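Local coordinates for tryptophan--tRNA ligase (Mycoplasma pneumoniae, PDB 2YY5), which probably catalyses the ATP-dependent attachment of tryptophan to its cognate tRNA, working as a homodimeric aminoacyl-tRNA synthetase, at residues T67-G72 against A78-Q83; Q169-Q172 against K178-L181; E221-K226 against E293-L298; K256-E261 against N289-A294; T268-L271 against A277-S280. The protein carries 1 engineered substitution. One frame throughout, in Å; residues are numbered along the deposited sequence.

From the N terminus, contact 1 comes first: it closes the short turn between helix 54-71 and strand 78-82 in the nucleotide-binding fold. Contact 2 follows in series, turning the end of helix 158-175 back toward strand 183-185, about 29 Å from contact 1 between centres. The other three belong to the helical region on the far side of the chain's centre from contact 2. Contacts 3 and 4 close long loops that end on the same helix, 284-308, joining it to helices 220-228 and 246-259. Contact 5, a local turn between helices 265-271 and 275-278, is nested inside both loops and touches contact 4 through Leu259 and Ala290.

Contact 1. Residues T67-G72 against A78-Q83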
# COMPACT_ATOMS: atom_id res chain seq x y z
N THR B 67 16.21 -8.03 21.77
CA THR B 67 17.34 -8.76 21.20
C THR B 67 18.36 -7.80 20.61
O THR B 67 19.57 -7.93 20.85
CB THR B 67 16.88 -9.74 20.10
OG1 THR B 67 16.06 -10.77 20.67
CG2 THR B 67 18.08 -10.39 19.43
N LEU B 68 17.89 -6.83 19.84
CA LEU B 68 18.78 -5.85 19.21
C LEU B 68 19.56 -5.05 20.24
O LEU B 68 20.72 -4.70 20.01
CB LEU B 68 17.98 -4.92 18.30
CG LEU B 68 17.33 -5.62 17.10
CD1 LEU B 68 16.56 -4.61 16.26
CD2 LEU B 68 18.41 -6.30 16.27
N LEU B 69 18.93 -4.77 21.37
CA LEU B 69 19.59 -4.03 22.45
C LEU B 69 20.56 -4.97 23.17
O LEU B 69 21.72 -4.63 23.39
CB LEU B 69 18.55 -3.50 23.44
CG LEU B 69 18.03 -2.06 23.28
CD1 LEU B 69 17.93 -1.68 21.83
CD2 LEU B 69 16.67 -1.94 23.97
N ALA B 70 20.08 -6.17 23.51
CA ALA B 70 20.90 -7.15 24.21
C ALA B 70 22.14 -7.45 23.39
O ALA B 70 23.15 -7.91 23.90
CB ALA B 70 20.13 -8.43 24.43
N VAL B 71 22.04 -7.17 22.10
CA VAL B 71 23.15 -7.44 21.21
C VAL B 71 24.13 -6.28 21.09
O VAL B 71 25.27 -6.49 20.71
CB VAL B 71 22.61 -7.86 19.84
CG1 VAL B 71 23.62 -7.58 18.76
CG2 VAL B 71 22.26 -9.34 19.89
N GLY B 72 23.69 -5.07 21.43
CA GLY B 72 24.59 -3.94 21.35
C GLY B 72 24.12 -2.73 20.55
O GLY B 72 24.81 -1.71 20.51
N ALA B 78 22.58 4.96 17.37
CA ALA B 78 21.77 4.60 16.21
C ALA B 78 20.30 4.96 16.39
O ALA B 78 19.90 5.49 17.43
CB ALA B 78 21.91 3.10 15.93
N CYS B 79 19.49 4.67 15.37
CA CYS B 79 18.06 4.93 15.39
C CYS B 79 17.31 3.62 15.21
O CYS B 79 17.39 2.99 14.15
CB CYS B 79 17.67 5.88 14.26
SG CYS B 79 15.89 6.12 14.12
N LEU B 80 16.57 3.20 16.23
CA LEU B 80 15.81 1.95 16.18
C LEU B 80 14.32 2.26 16.30
O LEU B 80 13.87 2.76 17.32
CB LEU B 80 16.26 1.02 17.31
CG LEU B 80 15.46 -0.25 17.60
CD1 LEU B 80 15.46 -1.19 16.38
CD2 LEU B 80 16.08 -0.95 18.82
N PHE B 81 13.55 1.95 15.26
CA PHE B 81 12.12 2.24 15.28
C PHE B 81 11.22 1.10 14.81
O PHE B 81 11.70 0.09 14.32
CB PHE B 81 11.85 3.50 14.46
CG PHE B 81 12.13 3.34 12.98
CD1 PHE B 81 11.08 3.22 12.07
CD2 PHE B 81 13.43 3.40 12.49
CE1 PHE B 81 11.32 3.17 10.69
CE2 PHE B 81 13.68 3.35 11.11
CZ PHE B 81 12.62 3.24 10.21
N LEU B 82 9.91 1.29 14.96
CA LEU B 82 8.94 0.29 14.52
C LEU B 82 8.27 0.82 13.26
O LEU B 82 7.58 1.83 13.30
CB LEU B 82 7.87 0.06 15.60
CG LEU B 82 6.84 -1.00 15.21
CD1 LEU B 82 7.52 -2.35 15.22
CD2 LEU B 82 5.65 -1.01 16.17
N GLN B 83 8.51 0.13 12.15
CA GLN B 83 7.97 0.50 10.84
C GLN B 83 6.53 1.04 10.86
O GLN B 83 6.25 2.09 10.29
CB GLN B 83 8.07 -0.70 9.89
CG GLN B 83 7.59 -0.44 8.47
CD GLN B 83 7.74 -1.66 7.58
OE1 GLN B 83 7.70 -2.79 8.06
NE2 GLN B 83 7.89 -1.45 6.28
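Leu80 reaches from strand 78-82 to two leucines on the last turn of helix 54-71, Leu68 and Leu69. Its CB points at the helix but lies too far off to touch it, and CG is likewise only a spacer; the contact is made by the two methyls. With CG anti to the backbone N (chi1 171°), the isobutyl group projects off the strand and its fork opens onto the helix. CD1 meets Leu68 CD1 at 3.6 Å, and CD2 meets Leu69 CD1, also at 3.6 Å. Leu68 points its CB toward the strand, whereas Leu69 gets there through the outer part of its side chain. Just beyond them, Gly72 ends the helix in a Schellman motif, its N bonded to Leu69 O at 2.8 Å and more weakly to Leu68 O. This is the second half of a beta-alpha-beta crossover of the Rossmann-type core of these synthetases, since strand 78-82 runs parallel to strand 37-42. Cys317 of helix 311-340 also packs on Leu80, and the Leu68 side chain lies about 9 Å from the bound tryptophanyl-adenylate analogue. Methyl meets methyl throughout, with no hydrogen bond across, so the direct contact between these segments is purely apolar.

Contact 2. Residues Q169-Q172 against K178-L181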
# COMPACT_ATOMS: atom_id res chain seq x y z
N GLN B 169 15.76 4.32 -10.19
CA GLN B 169 16.15 4.85 -11.49
C GLN B 169 14.90 5.17 -12.32
O GLN B 169 14.86 6.17 -13.03
CB GLN B 169 17.04 3.84 -12.22
CG GLN B 169 18.48 3.81 -11.72
CD GLN B 169 19.32 2.80 -12.47
OE1 GLN B 169 19.17 1.59 -12.29
NE2 GLN B 169 20.20 3.29 -13.34
N ARG B 170 13.90 4.30 -12.24
CA ARG B 170 12.63 4.50 -12.94
C ARG B 170 12.05 5.85 -12.47
O ARG B 170 11.73 6.70 -13.28
CB ARG B 170 11.70 3.33 -12.59
CG ARG B 170 10.26 3.37 -13.11
CD ARG B 170 10.05 2.46 -14.32
NE ARG B 170 10.64 1.12 -14.21
CZ ARG B 170 10.19 0.13 -13.45
NH1 ARG B 170 9.11 0.28 -12.70
NH2 ARG B 170 10.80 -1.05 -13.47
N ILE B 171 11.96 6.04 -11.14
CA ILE B 171 11.43 7.27 -10.53
C ILE B 171 12.27 8.50 -10.94
O ILE B 171 11.74 9.57 -11.26
CB ILE B 171 11.45 7.18 -8.97
CG1 ILE B 171 10.58 6.02 -8.48
CG2 ILE B 171 11.00 8.50 -8.36
CD1 ILE B 171 9.13 6.16 -8.82
N GLN B 172 13.58 8.34 -10.90
CA GLN B 172 14.52 9.39 -11.24
C GLN B 172 14.37 9.83 -12.70
O GLN B 172 14.37 11.02 -13.02
CB GLN B 172 15.94 8.88 -10.98
CG GLN B 172 17.07 9.81 -11.30
CD GLN B 172 18.38 9.28 -10.73
OE1 GLN B 172 18.83 8.18 -11.08
NE2 GLN B 172 18.99 10.05 -9.84
N LYS B 178 15.89 14.03 -7.65
CA LYS B 178 17.28 13.79 -7.23
C LYS B 178 17.32 12.66 -6.21
O LYS B 178 16.86 12.81 -5.07
CB LYS B 178 17.91 15.04 -6.59
CG LYS B 178 18.04 16.26 -7.49
CD LYS B 178 16.71 17.00 -7.65
CE LYS B 178 16.95 18.48 -7.92
NZ LYS B 178 17.71 19.12 -6.81
N LEU B 179 17.86 11.51 -6.62
CA LEU B 179 17.94 10.37 -5.73
C LEU B 179 19.36 9.84 -5.63
O LEU B 179 20.26 10.23 -6.37
CB LEU B 179 17.01 9.24 -6.19
CG LEU B 179 15.60 9.18 -5.60
CD1 LEU B 179 14.87 10.48 -5.88
CD2 LEU B 179 14.84 8.01 -6.18
N ARG B 180 19.54 8.93 -4.69
CA ARG B 180 20.81 8.29 -4.46
C ARG B 180 20.48 6.80 -4.50
O ARG B 180 19.62 6.33 -3.76
CB ARG B 180 21.36 8.69 -3.10
CG ARG B 180 22.31 7.70 -2.47
CD ARG B 180 22.59 8.02 -1.01
NE ARG B 180 23.66 8.99 -0.83
CZ ARG B 180 23.52 10.31 -0.87
NH1 ARG B 180 24.58 11.09 -0.70
NH2 ARG B 180 22.32 10.86 -1.05
N LEU B 181 21.15 6.06 -5.38
CA LEU B 181 20.89 4.63 -5.47
C LEU B 181 21.49 3.89 -4.28
O LEU B 181 22.68 3.97 -4.01
CB LEU B 181 21.47 4.09 -6.77
CG LEU B 181 20.95 4.79 -8.03
CD1 LEU B 181 21.58 4.14 -9.25
CD2 LEU B 181 19.42 4.73 -8.10
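Leu179 and Leu181 lean back onto Gln169, Ile171 and Gln172 where helix 158-175 gives way to the loop leading to strand 183-185. Strands 150-152 and 183-185 are parallel and the helix joins them, so this is the return leg of a beta-alpha-beta unit. The apolar contacts come from alternate loop residues. Leu179 CD2 sits 4.4 Å from Ile171 CG2, a loose approach at the buried side, where Phe336 and Phe340 of helix 311-340 pack on Leu179 and Ile171 respectively. Leu181 instead spreads both methyls on the aliphatic part of Gln169, and the two side chains cross at about a right angle: Gln169 CG lies 3.9 Å from Leu181 CD2 and 4.0 Å from Leu181 CD1. Between these leucines, Arg180 turns outward to a salt bridge with Asp149. Polar contact between helix and loop is slight and includes no hydrogen bond. Gln172, its chain extended beyond CG, lays the amide end beside the loop backbone at Leu179. Gln172 NE2 stops 3.7 Å from Leu179 O, and it is equally far from Leu179 N.

Contact 3. Residues E221-K226 against E293-L298; sequences EVVVKK and EATVNL
Val223 of segment 221-226 touches Thr295 and Val296 of segment 293-298, joining helix 220-228 to helix 284-308. The two segments come nearest at this valine, with 6.8 Å between Val223 CA and Val296 CA. A chi1 of 174° swings Val223 CG1 to the far side of CB from its own amide nitrogen, and that one methyl makes both contacts: it lies 3.6 Å from Thr295 CG2 and 4.0 Å from Val296 CG2. Thr295 turns its methyl rather than its hydroxyl to Val223, because OG1 is beside the backbone N and hydrogen-bonds Leu291 O one turn back in its own helix. Val296 offers the branch anti to its carbonyl carbon. Val224 then flanks the pair and packs on Thr292, a turn earlier in helix 284-308. The segment closes with Lys226, whose NZ forms a salt bridge with Asp218 and hydrogen bonds to Gln210 O and Val213 O. Beyond Thr295 lies helix 246-259, whose Leu258 also packs on it, so helix 284-308 is wedged between the two in a helical region consistent with the anticodon-recognition part of these enzymes. Since the threonine hydroxyl is already occupied within its own helix, the surface offered to Val223 is hydrocarbon, mainly the CG2 methyl, and the two segments are joined by apolar packing without any hydrogen bond.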
# COMPACT_ATOMS: atom_id res chain seq x y z
N GLU B 221 20.61 -27.06 26.06
CA GLU B 221 20.46 -28.48 25.76
C GLU B 221 19.96 -28.72 24.35
O GLU B 221 20.33 -29.71 23.71
CB GLU B 221 19.53 -29.16 26.76
CG GLU B 221 20.06 -29.16 28.17
CD GLU B 221 19.61 -27.95 28.96
OE1 GLU B 221 20.05 -27.81 30.12
OE2 GLU B 221 18.82 -27.13 28.43
N VAL B 222 19.13 -27.81 23.85
CA VAL B 222 18.61 -27.95 22.50
C VAL B 222 19.72 -27.62 21.50
O VAL B 222 19.91 -28.32 20.51
CB VAL B 222 17.38 -27.04 22.29
CG1 VAL B 222 16.88 -27.16 20.85
CG2 VAL B 222 16.27 -27.45 23.27
N VAL B 223 20.48 -26.56 21.78
CA VAL B 223 21.60 -26.17 20.92
C VAL B 223 22.60 -27.33 20.82
O VAL B 223 23.13 -27.62 19.74
CB VAL B 223 22.34 -24.93 21.49
CG1 VAL B 223 23.58 -24.65 20.66
CG2 VAL B 223 21.41 -23.72 21.49
N VAL B 224 22.85 -27.99 21.95
CA VAL B 224 23.76 -29.13 22.00
C VAL B 224 23.30 -30.26 21.09
O VAL B 224 24.08 -30.77 20.28
CB VAL B 224 23.89 -29.69 23.44
CG1 VAL B 224 24.58 -31.05 23.42
CG2 VAL B 224 24.69 -28.74 24.30
N LYS B 225 22.03 -30.66 21.20
CA LYS B 225 21.51 -31.74 20.38
C LYS B 225 21.53 -31.42 18.88
O LYS B 225 21.95 -32.24 18.05
CB LYS B 225 20.08 -32.10 20.80
CG LYS B 225 19.54 -33.37 20.11
CD LYS B 225 18.02 -33.50 20.23
CE LYS B 225 17.29 -32.49 19.33
NZ LYS B 225 15.80 -32.63 19.37
N LYS B 226 21.07 -30.22 18.52
CA LYS B 226 21.01 -29.82 17.12
C LYS B 226 22.35 -29.84 16.41
O LYS B 226 22.45 -30.29 15.27
CB LYS B 226 20.40 -28.42 17.00
CG LYS B 226 18.94 -28.39 17.36
CD LYS B 226 18.34 -27.02 17.16
CE LYS B 226 16.85 -27.08 17.39
NZ LYS B 226 16.20 -25.78 17.15
N GLU B 293 30.12 -24.85 21.88
CA GLU B 293 30.54 -23.99 22.98
C GLU B 293 30.43 -22.52 22.59
O GLU B 293 29.86 -21.72 23.33
CB GLU B 293 31.98 -24.31 23.39
CG GLU B 293 32.43 -23.63 24.68
CD GLU B 293 33.90 -23.89 24.98
OE1 GLU B 293 34.31 -25.07 24.96
OE2 GLU B 293 34.65 -22.92 25.24
N ALA B 294 30.97 -22.16 21.42
CA ALA B 294 30.90 -20.78 20.95
C ALA B 294 29.44 -20.36 20.84
O ALA B 294 29.06 -19.25 21.21
CB ALA B 294 31.59 -20.66 19.61
N THR B 295 28.62 -21.27 20.34
CA THR B 295 27.20 -20.99 20.18
C THR B 295 26.48 -20.82 21.51
O THR B 295 25.80 -19.81 21.71
CB THR B 295 26.51 -22.09 19.38
OG1 THR B 295 27.17 -22.23 18.10
CG2 THR B 295 25.05 -21.76 19.16
N VAL B 296 26.61 -21.79 22.40
CA VAL B 296 25.96 -21.71 23.71
C VAL B 296 26.39 -20.42 24.40
O VAL B 296 25.56 -19.66 24.87
CB VAL B 296 26.31 -22.92 24.62
CG1 VAL B 296 25.76 -22.69 26.03
CG2 VAL B 296 25.70 -24.21 24.05
N ASN B 297 27.70 -20.18 24.43
CA ASN B 297 28.23 -18.97 25.05
C ASN B 297 27.52 -17.73 24.54
O ASN B 297 27.07 -16.90 25.33
CB ASN B 297 29.73 -18.84 24.77
CG ASN B 297 30.57 -19.84 25.57
OD1 ASN B 297 30.03 -20.72 26.25
ND2 ASN B 297 31.89 -19.70 25.49
N LEU B 298 27.40 -17.61 23.22
CA LEU B 298 26.75 -16.45 22.62
C LEU B 298 25.27 -16.39 23.02
O LEU B 298 24.80 -15.38 23.55
CB LEU B 298 26.90 -16.51 21.09
CG LEU B 298 26.49 -15.34 20.17
CD1 LEU B 298 25.01 -15.12 20.27
CD2 LEU B 298 27.25 -14.07 20.53

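Contact 4. Residues K256-E261 against N289-A294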
# COMPACT_ATOMS: atom_id res chain seq x y z
N LYS B 256 34.02 -19.49 13.00
CA LYS B 256 34.93 -18.36 12.81
C LYS B 256 34.29 -17.03 13.21
O LYS B 256 34.93 -16.18 13.84
CB LYS B 256 35.42 -18.28 11.35
CG LYS B 256 36.47 -17.18 11.15
CD LYS B 256 37.23 -17.27 9.82
CE LYS B 256 36.42 -16.73 8.65
NZ LYS B 256 37.21 -16.72 7.38
N ALA B 257 33.02 -16.84 12.84
CA ALA B 257 32.29 -15.62 13.14
C ALA B 257 31.99 -15.48 14.64
O ALA B 257 31.97 -14.37 15.18
CB ALA B 257 30.98 -15.60 12.34
N LEU B 258 31.76 -16.60 15.31
CA LEU B 258 31.46 -16.57 16.74
C LEU B 258 32.68 -16.29 17.60
O LEU B 258 32.56 -15.74 18.69
CB LEU B 258 30.81 -17.89 17.16
CG LEU B 258 29.47 -18.20 16.50
CD1 LEU B 258 28.93 -19.51 17.07
CD2 LEU B 258 28.49 -17.06 16.73
N LEU B 259 33.85 -16.66 17.10
CA LEU B 259 35.09 -16.45 17.83
C LEU B 259 35.48 -14.98 17.96
O LEU B 259 36.25 -14.63 18.85
CB LEU B 259 36.21 -17.25 17.17
CG LEU B 259 35.96 -18.76 17.17
CD1 LEU B 259 37.06 -19.48 16.41
CD2 LEU B 259 35.88 -19.26 18.61
N LYS B 260 34.94 -14.12 17.09
CA LYS B 260 35.23 -12.68 17.13
C LYS B 260 34.53 -12.06 18.34
O LYS B 260 34.89 -10.98 18.80
CB LYS B 260 34.70 -11.97 15.87
CG LYS B 260 34.80 -12.74 14.57
CD LYS B 260 33.96 -12.08 13.47
CE LYS B 260 34.60 -10.81 12.94
NZ LYS B 260 35.93 -11.07 12.32
N GLU B 261 33.52 -12.76 18.84
CA GLU B 261 32.74 -12.27 19.97
C GLU B 261 33.55 -12.24 21.27
O GLU B 261 34.39 -13.12 21.49
CB GLU B 261 31.51 -13.17 20.14
CG GLU B 261 30.29 -12.44 20.66
CD GLU B 261 29.57 -11.66 19.58
OE1 GLU B 261 28.89 -10.67 19.94
OE2 GLU B 261 29.67 -12.02 18.39
N ASN B 289 31.80 -29.90 18.77
CA ASN B 289 32.04 -29.57 20.17
C ASN B 289 32.40 -28.10 20.34
O ASN B 289 31.83 -27.42 21.19
CB ASN B 289 33.18 -30.43 20.73
CG ASN B 289 32.68 -31.63 21.49
OD1 ASN B 289 32.33 -32.66 20.91
ND2 ASN B 289 32.62 -31.50 22.81
N ALA B 290 33.35 -27.63 19.54
CA ALA B 290 33.80 -26.25 19.61
C ALA B 290 32.71 -25.29 19.13
O ALA B 290 32.58 -24.17 19.64
CB ALA B 290 35.06 -26.07 18.77
N LEU B 291 31.93 -25.73 18.14
CA LEU B 291 30.85 -24.92 17.61
C LEU B 291 29.76 -24.80 18.66
O LEU B 291 29.17 -23.73 18.83
CB LEU B 291 30.27 -25.56 16.35
CG LEU B 291 29.09 -24.83 15.70
CD1 LEU B 291 29.52 -23.41 15.33
CD2 LEU B 291 28.61 -25.60 14.47
N THR B 292 29.50 -25.89 19.37
CA THR B 292 28.48 -25.90 20.41
C THR B 292 28.83 -24.99 21.57
O THR B 292 27.94 -24.40 22.19
CB THR B 292 28.24 -27.33 20.95
OG1 THR B 292 27.64 -28.14 19.93
CG2 THR B 292 27.32 -27.30 22.16
N GLU B 293 30.12 -24.85 21.88
CA GLU B 293 30.54 -23.99 22.98
C GLU B 293 30.43 -22.52 22.59
O GLU B 293 29.86 -21.72 23.33
CB GLU B 293 31.98 -24.31 23.39
CG GLU B 293 32.43 -23.63 24.68
CD GLU B 293 33.90 -23.89 24.98
OE1 GLU B 293 34.31 -25.07 24.96
OE2 GLU B 293 34.65 -22.92 25.24
N ALA B 294 30.97 -22.16 21.42
CA ALA B 294 30.90 -20.78 20.95
C ALA B 294 29.44 -20.36 20.84
O ALA B 294 29.06 -19.25 21.21
CB ALA B 294 31.59 -20.66 19.61
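Leu291 and Ala294, one turn apart on helix 284-308, both take the side chain of Leu258 from the last part of helix 246-259. Following 289-294, Ala290 comes before them and packs on Phe279 instead. Leu291 starts with its CB aimed to one side, but the branch swings back, and its CD1 ends 4.3 Å from Leu258 CD1. Thr292 packs on Ile227, and its hydroxyl is hydrogen-bonded to Lys288 O. Ala294 makes the closer contact. Consistent with its small side chain, the segments come within 6.0 Å between Leu258 CA and Ala294 CA, and Ala294 CB lies 3.8 Å from Leu258 CB. Leu258 has its CG beside the backbone N (chi1 -62°) and its chain extended from there to CD1 (chi2 -177°), which carries that methyl across the alanine: CD1 is 3.9 Å from Ala294 CB and equally near Ala294 C. A polar link is made by Asn264, in the connection before helix 265-271: its ND2 donates hydrogen bonds to both Leu258 O and Ala294 O and so bridges the two segments. Around this pair the bundle is completed by helix 265-271, whose Leu267 packs on Ala294 and Leu259, and by helix 220-228, whose Ile227 also lies on Leu291; helix 284-308 thus runs among three other helices.

Contact 5. Residues T268-L271 against A277-S280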
# COMPACT_ATOMS: atom_id res chain seq x y z
N THR B 268 38.64 -18.86 21.23
CA THR B 268 39.42 -18.49 20.05
C THR B 268 40.93 -18.50 20.33
O THR B 268 41.73 -18.81 19.45
CB THR B 268 38.99 -17.11 19.49
OG1 THR B 268 39.72 -16.83 18.29
CG2 THR B 268 39.23 -15.99 20.50
N ASN B 269 41.31 -18.18 21.56
CA ASN B 269 42.73 -18.20 21.92
C ASN B 269 43.21 -19.65 21.89
O ASN B 269 44.24 -19.96 21.31
CB ASN B 269 42.92 -17.61 23.32
CG ASN B 269 42.87 -16.10 23.31
OD1 ASN B 269 42.17 -15.49 22.51
ND2 ASN B 269 43.62 -15.48 24.22
N GLN B 270 42.44 -20.52 22.52
CA GLN B 270 42.75 -21.94 22.57
C GLN B 270 42.83 -22.55 21.17
O GLN B 270 43.52 -23.54 20.95
CB GLN B 270 41.68 -22.66 23.41
CG GLN B 270 41.40 -24.11 23.04
CD GLN B 270 40.19 -24.68 23.78
OE1 GLN B 270 39.73 -25.79 23.49
NE2 GLN B 270 39.67 -23.91 24.73
N LEU B 271 42.14 -21.93 20.21
CA LEU B 271 42.12 -22.45 18.84
C LEU B 271 43.13 -21.86 17.85
O LEU B 271 43.57 -22.57 16.95
CB LEU B 271 40.70 -22.32 18.27
CG LEU B 271 39.75 -23.52 18.42
CD1 LEU B 271 39.75 -24.06 19.84
CD2 LEU B 271 38.37 -23.09 18.00
N ALA B 277 44.22 -25.48 10.26
CA ALA B 277 45.43 -26.07 10.84
C ALA B 277 45.11 -26.73 12.18
O ALA B 277 45.62 -27.80 12.50
CB ALA B 277 46.51 -25.00 11.02
N TYR B 278 44.24 -26.10 12.96
CA TYR B 278 43.85 -26.64 14.25
C TYR B 278 43.07 -27.95 14.11
O TYR B 278 43.36 -28.94 14.78
CB TYR B 278 42.98 -25.63 15.00
CG TYR B 278 42.50 -26.15 16.34
CD1 TYR B 278 43.30 -26.06 17.47
CD2 TYR B 278 41.27 -26.79 16.45
CE1 TYR B 278 42.90 -26.60 18.69
CE2 TYR B 278 40.86 -27.34 17.66
CZ TYR B 278 41.68 -27.24 18.77
OH TYR B 278 41.27 -27.80 19.97
N PHE B 279 42.07 -27.96 13.23
CA PHE B 279 41.26 -29.15 13.03
C PHE B 279 41.93 -30.16 12.12
O PHE B 279 41.37 -31.22 11.81
CB PHE B 279 39.89 -28.74 12.48
CG PHE B 279 39.03 -28.06 13.50
CD1 PHE B 279 38.45 -28.80 14.53
CD2 PHE B 279 38.86 -26.68 13.48
CE1 PHE B 279 37.71 -28.17 15.52
CE2 PHE B 279 38.12 -26.04 14.47
CZ PHE B 279 37.55 -26.79 15.49
N SER B 280 43.15 -29.82 11.72
CA SER B 280 43.94 -30.67 10.85
C SER B 280 44.03 -32.11 11.36
O SER B 280 43.94 -33.06 10.57
CB SER B 280 45.35 -30.08 10.72
OG SER B 280 45.96 -30.48 9.52
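Leu271 and Tyr278 bring the end of helix 265-271 and the short helix 275-278 to within 6.5 Å between their CA atoms, across a short connection. Tyr278 aims its CB at the first helix, and the trans setting about CA-CB (chi1 178°) brings one ring face under the leucine side chain. Leu271 CG sits 4.0 Å from the centroid of the Tyr278 ring and only 9° off the ring normal, a CH-pi contact, while its CD1 reaches on toward the phenol end, 3.9 Å from Tyr278 CZ. The backbone joins in as well, since Leu271 O approaches Tyr278 CD1 at 3.5 Å. Near the tip, Gln270 OE1 stays 4.3 Å from Tyr278 OH and is not hydrogen-bonded to it. Phe279 extends the aromatic cluster, its ring receiving Tyr278 CD2 over the centre of one face, and it packs on Leu255 of helix 246-259. Thr268 touches Leu259 of that same helix, so both arms rest on it, well away from the active site. What joins the arms directly is an aliphatic group laid face-on against an aromatic ring, a CH-pi contact that needs no polar partner across it.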